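Local atomic coordinates of alginate lyase (Bacteroides ovatus, PDB entry 3NNB), a protein that probably depolymerises the polysaccharide alginate by beta-elimination. Residues A[216-221]-A[253-258]. Numbering follows the deposited sequence. Where two conformers were deposited one is given.
Sequences QRAKNN and KRLFAQ
Gln216 O, where helix 210-216 gives way to the loop, is gripped by both terminal nitrogens of Arg254, NH2 at 2.8 Å and NH1 at 3.1 Å. The fork is end-on: the oxygen lies 1° out of the guanidinium plane, and NH2 sits on a lone pair in the carbonyl plane whereas NH1 is tilted from it. The contact joins the loop between helices 210-216 and 221-236 to the C-terminal turns of helix 240-258, within a largely helical domain consistent with the (alpha/alpha) toroid of this clan. Arg254 reaches across because its chain bends at chi2 (-58°) and runs straight thereafter, while NE forms a salt bridge with Asp227 of helix 221-236. Lys253 CD lies 3.4 Å above one guanidinium face, toward the rim, and touches Gln216 NE2, the two side chains crossing at about a right angle. A leucine in place of Arg254 would probably leave Gln216 O without both donors and Asp227 without the salt bridge from NE. One turn on, Gln258 addresses the N-terminal end of helix 221-236, where Asn220 is the N-cap, its OD1 accepting from His222 N. Gln258 OE1 takes its bond from Asn281, and NE2 gives Asn220 O a weak bond, its N-H...O angle 128°. A water ties the two halves together, donating to Ala218 O and accepting from Arg254 NH1 and Gln258 NE2, each 2.9 Å from its oxygen.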
ATOM      1  N   GLN A 216       2.596   1.248  15.668  1.00  8.02           N
ATOM      2  CA  GLN A 216       3.795   2.073  15.667  0.80  8.61           C
ATOM      3  C   GLN A 216       4.973   1.314  16.296  1.00  8.85           C
ATOM      4  O   GLN A 216       6.092   1.434  15.827  1.00  9.26           O
ATOM      5  CB  GLN A 216       3.555   3.404  16.386  0.80  9.97           C
ATOM      6  CG  GLN A 216       4.706   4.415  16.229  0.80  9.04           C
ATOM      7  CD  GLN A 216       5.876   4.207  17.199  0.80 13.74           C
ATOM      8  OE1 GLN A 216       5.702   3.709  18.318  0.80 13.54           O
ATOM      9  NE2 GLN A 216       7.103   4.564  16.741  0.80 15.87           N
ATOM     10  N   ARG A 217       4.701   0.534  17.352  1.00  8.82           N
ATOM     11  CA  ARG A 217       5.708  -0.217  18.109  0.70 11.54           C
ATOM     12  C   ARG A 217       6.112  -1.514  17.465  1.00  9.73           C
ATOM     13  O   ARG A 217       7.021  -2.188  17.963  1.00 10.71           O
ATOM     14  CB  ARG A 217       5.165  -0.605  19.498  0.70 12.66           C
ATOM     15  CG  ARG A 217       4.873   0.536  20.447  0.70 19.32           C
ATOM     16  CD  ARG A 217       4.645  -0.028  21.870  0.70 18.16           C
ATOM     17  NE  ARG A 217       3.479  -0.922  21.993  0.70 28.08           N
ATOM     18  CZ  ARG A 217       2.240  -0.512  22.301  0.70 24.11           C
ATOM     19  NH1 ARG A 217       1.994   0.780  22.499  0.70 29.82           N
ATOM     20  NH2 ARG A 217       1.239  -1.389  22.404  0.70 26.06           N
ATOM     21  N   ALA A 218       5.372  -1.933  16.425  1.00  9.47           N
ATOM     22  CA  ALA A 218       5.629  -3.215  15.786  1.00  8.35           C
ATOM     23  C   ALA A 218       7.049  -3.296  15.232  1.00  7.50           C
ATOM     24  O   ALA A 218       7.586  -2.334  14.706  1.00  7.17           O
ATOM     25  CB  ALA A 218       4.571  -3.518  14.677  1.00  6.96           C
ATOM     26  N   LYS A 219       7.675  -4.461  15.396  1.00  9.21           N
ATOM     27  CA  LYS A 219       9.059  -4.667  15.049  1.00  9.36           C
ATOM     28  C   LYS A 219       9.308  -5.130  13.617  1.00  7.76           C
ATOM     29  O   LYS A 219      10.458  -5.190  13.171  1.00  9.10           O
ATOM     30  CB  LYS A 219       9.653  -5.700  16.002  1.00 11.24           C
ATOM     31  CG  LYS A 219       9.624  -5.236  17.455  1.00 14.50           C
ATOM     32  CD  LYS A 219      10.440  -6.154  18.351  1.00 25.65           C
ATOM     33  CE  LYS A 219      10.324  -5.716  19.813  1.00 39.83           C
ATOM     34  NZ  LYS A 219      10.710  -4.280  19.978  1.00 44.30           N
ATOM     35  N   ASN A 220       8.244  -5.476  12.910  1.00  7.14           N
ATOM     36  CA  ASN A 220       8.337  -6.062  11.562  1.00  7.98           C
ATOM     37  C   ASN A 220       7.731  -5.127  10.522  1.00  7.74           C
ATOM     38  O   ASN A 220       7.623  -3.926  10.718  1.00  7.38           O
ATOM     39  CB  ASN A 220       7.707  -7.471  11.531  1.00  8.89           C
ATOM     40  CG  ASN A 220       6.209  -7.447  11.636  1.00  9.44           C
ATOM     41  OD1 ASN A 220       5.623  -6.409  12.014  1.00  8.40           O
ATOM     42  ND2 ASN A 220       5.553  -8.559  11.279  1.00 11.77           N
ATOM     43  N   ASN A 221       7.331  -5.687   9.400  1.00  7.79           N
ATOM     44  CA  ASN A 221       6.754  -4.902   8.313  1.00  6.54           C
ATOM     45  C   ASN A 221       5.623  -3.951   8.745  1.00  5.88           C
ATOM     46  O   ASN A 221       5.420  -2.909   8.120  1.00  7.00           O
ATOM     47  CB  ASN A 221       6.326  -5.811   7.149  1.00  7.37           C
ATOM     48  CG  ASN A 221       5.079  -6.625   7.448  1.00  8.50           C
ATOM     49  OD1 ASN A 221       3.972  -6.069   7.440  1.00 11.00           O
ATOM     50  ND2 ASN A 221       5.230  -7.947   7.700  1.00  9.80           N
ATOM     51  N   LYS A 253      15.060   3.717  13.295  1.00  9.96           N
ATOM     52  CA  LYS A 253      13.898   3.074  13.890  1.00  9.19           C
ATOM     53  C   LYS A 253      13.454   1.822  13.142  1.00 10.40           C
ATOM     54  O   LYS A 253      13.023   0.831  13.776  1.00 10.34           O
ATOM     55  CB  LYS A 253      12.733   4.053  13.957  1.00 11.67           C
ATOM     56  CG  LYS A 253      11.562   3.582  14.805  1.00 15.21           C
ATOM     57  CD  LYS A 253      10.430   4.647  14.853  1.00 16.84           C
ATOM     58  CE  LYS A 253      10.844   5.941  15.505  1.00 24.63           C
ATOM     59  NZ  LYS A 253      11.335   5.710  16.907  1.00 38.64           N
ATOM     60  N   ARG A 254      13.604   1.855  11.817  1.00  7.22           N
ATOM     61  CA  ARG A 254      13.034   0.809  10.949  1.00  8.84           C
ATOM     62  C   ARG A 254      14.110   0.049  10.158  1.00  8.90           C
ATOM     63  O   ARG A 254      14.247  -1.156  10.293  1.00  9.88           O
ATOM     64  CB  ARG A 254      11.985   1.376   9.985  1.00  9.21           C
ATOM     65  CG  ARG A 254      10.896   2.184  10.658  1.00  8.12           C
ATOM     66  CD  ARG A 254      10.112   1.402  11.720  1.00  6.63           C
ATOM     67  NE  ARG A 254       9.124   2.283  12.339  1.00  8.12           N
ATOM     68  CZ  ARG A 254       8.300   1.927  13.316  1.00  8.35           C
ATOM     69  NH1 ARG A 254       8.376   0.735  13.868  1.00 10.57           N
ATOM     70  NH2 ARG A 254       7.403   2.789  13.744  1.00  9.37           N
ATOM     71  N   LEU A 255      14.906   0.747   9.351  1.00  7.45           N
ATOM     72  CA  LEU A 255      15.840   0.040   8.487  1.00  8.24           C
ATOM     73  C   LEU A 255      16.895  -0.720   9.275  1.00  9.01           C
ATOM     74  O   LEU A 255      17.190  -1.866   8.987  1.00  9.35           O
ATOM     75  CB  LEU A 255      16.563   0.995   7.507  1.00 10.31           C
ATOM     76  CG  LEU A 255      15.638   1.727   6.531  1.00  7.10           C
ATOM     77  CD1 LEU A 255      16.444   2.674   5.665  1.00  7.18           C
ATOM     78  CD2 LEU A 255      14.749   0.771   5.667  1.00  9.06           C
ATOM     79  N   PHE A 256      17.514  -0.060  10.252  1.00  8.68           N
ATOM     80  CA  PHE A 256      18.657  -0.689  10.923  1.00  8.28           C
ATOM     81  C   PHE A 256      18.174  -1.707  11.967  1.00  9.92           C
ATOM     82  O   PHE A 256      18.959  -2.554  12.431  1.00 11.96           O
ATOM     83  CB  PHE A 256      19.594   0.349  11.559  1.00  8.72           C
ATOM     84  CG  PHE A 256      20.103   1.425  10.604  1.00  8.60           C
ATOM     85  CD1 PHE A 256      20.151   1.237   9.225  1.00 11.14           C
ATOM     86  CD2 PHE A 256      20.540   2.650  11.112  1.00 13.13           C
ATOM     87  CE1 PHE A 256      20.604   2.246   8.363  1.00 12.05           C
ATOM     88  CE2 PHE A 256      21.004   3.651  10.240  1.00 12.82           C
ATOM     89  CZ  PHE A 256      21.035   3.444   8.898  1.00 10.86           C
ATOM     90  N   ALA A 257      16.914  -1.601  12.355  1.00  9.31           N
ATOM     91  CA  ALA A 257      16.314  -2.536  13.282  1.00  9.27           C
ATOM     92  C   ALA A 257      15.956  -3.850  12.552  1.00 10.56           C
ATOM     93  O   ALA A 257      16.137  -4.928  13.110  1.00 11.87           O
ATOM     94  CB  ALA A 257      15.073  -1.928  13.916  1.00 12.25           C
ATOM     95  N   GLN A 258      15.406  -3.727  11.357  1.00  8.30           N
ATOM     96  CA  GLN A 258      14.762  -4.835  10.607  1.00  9.86           C
ATOM     97  C   GLN A 258      15.635  -5.529   9.555  1.00  7.93           C
ATOM     98  O   GLN A 258      15.285  -6.632   9.118  1.00  8.38           O
ATOM     99  CB  GLN A 258      13.464  -4.357   9.944  1.00  7.55           C
ATOM    100  CG  GLN A 258      12.454  -3.814  10.936  1.00  8.02           C
ATOM    101  CD  GLN A 258      11.080  -3.595  10.377  1.00  8.80           C
ATOM    102  OE1 GLN A 258      10.663  -4.212   9.364  1.00  9.42           O
ATOM    103  NE2 GLN A 258      10.329  -2.704  11.055  1.00  7.93           N
TER
HETATM  104  O   HOH W   1      10.176  -1.469  13.621  1.00 16.28           O
HETATM  105  O   HOH W   2      12.986  -5.379  14.198  1.00 17.23           O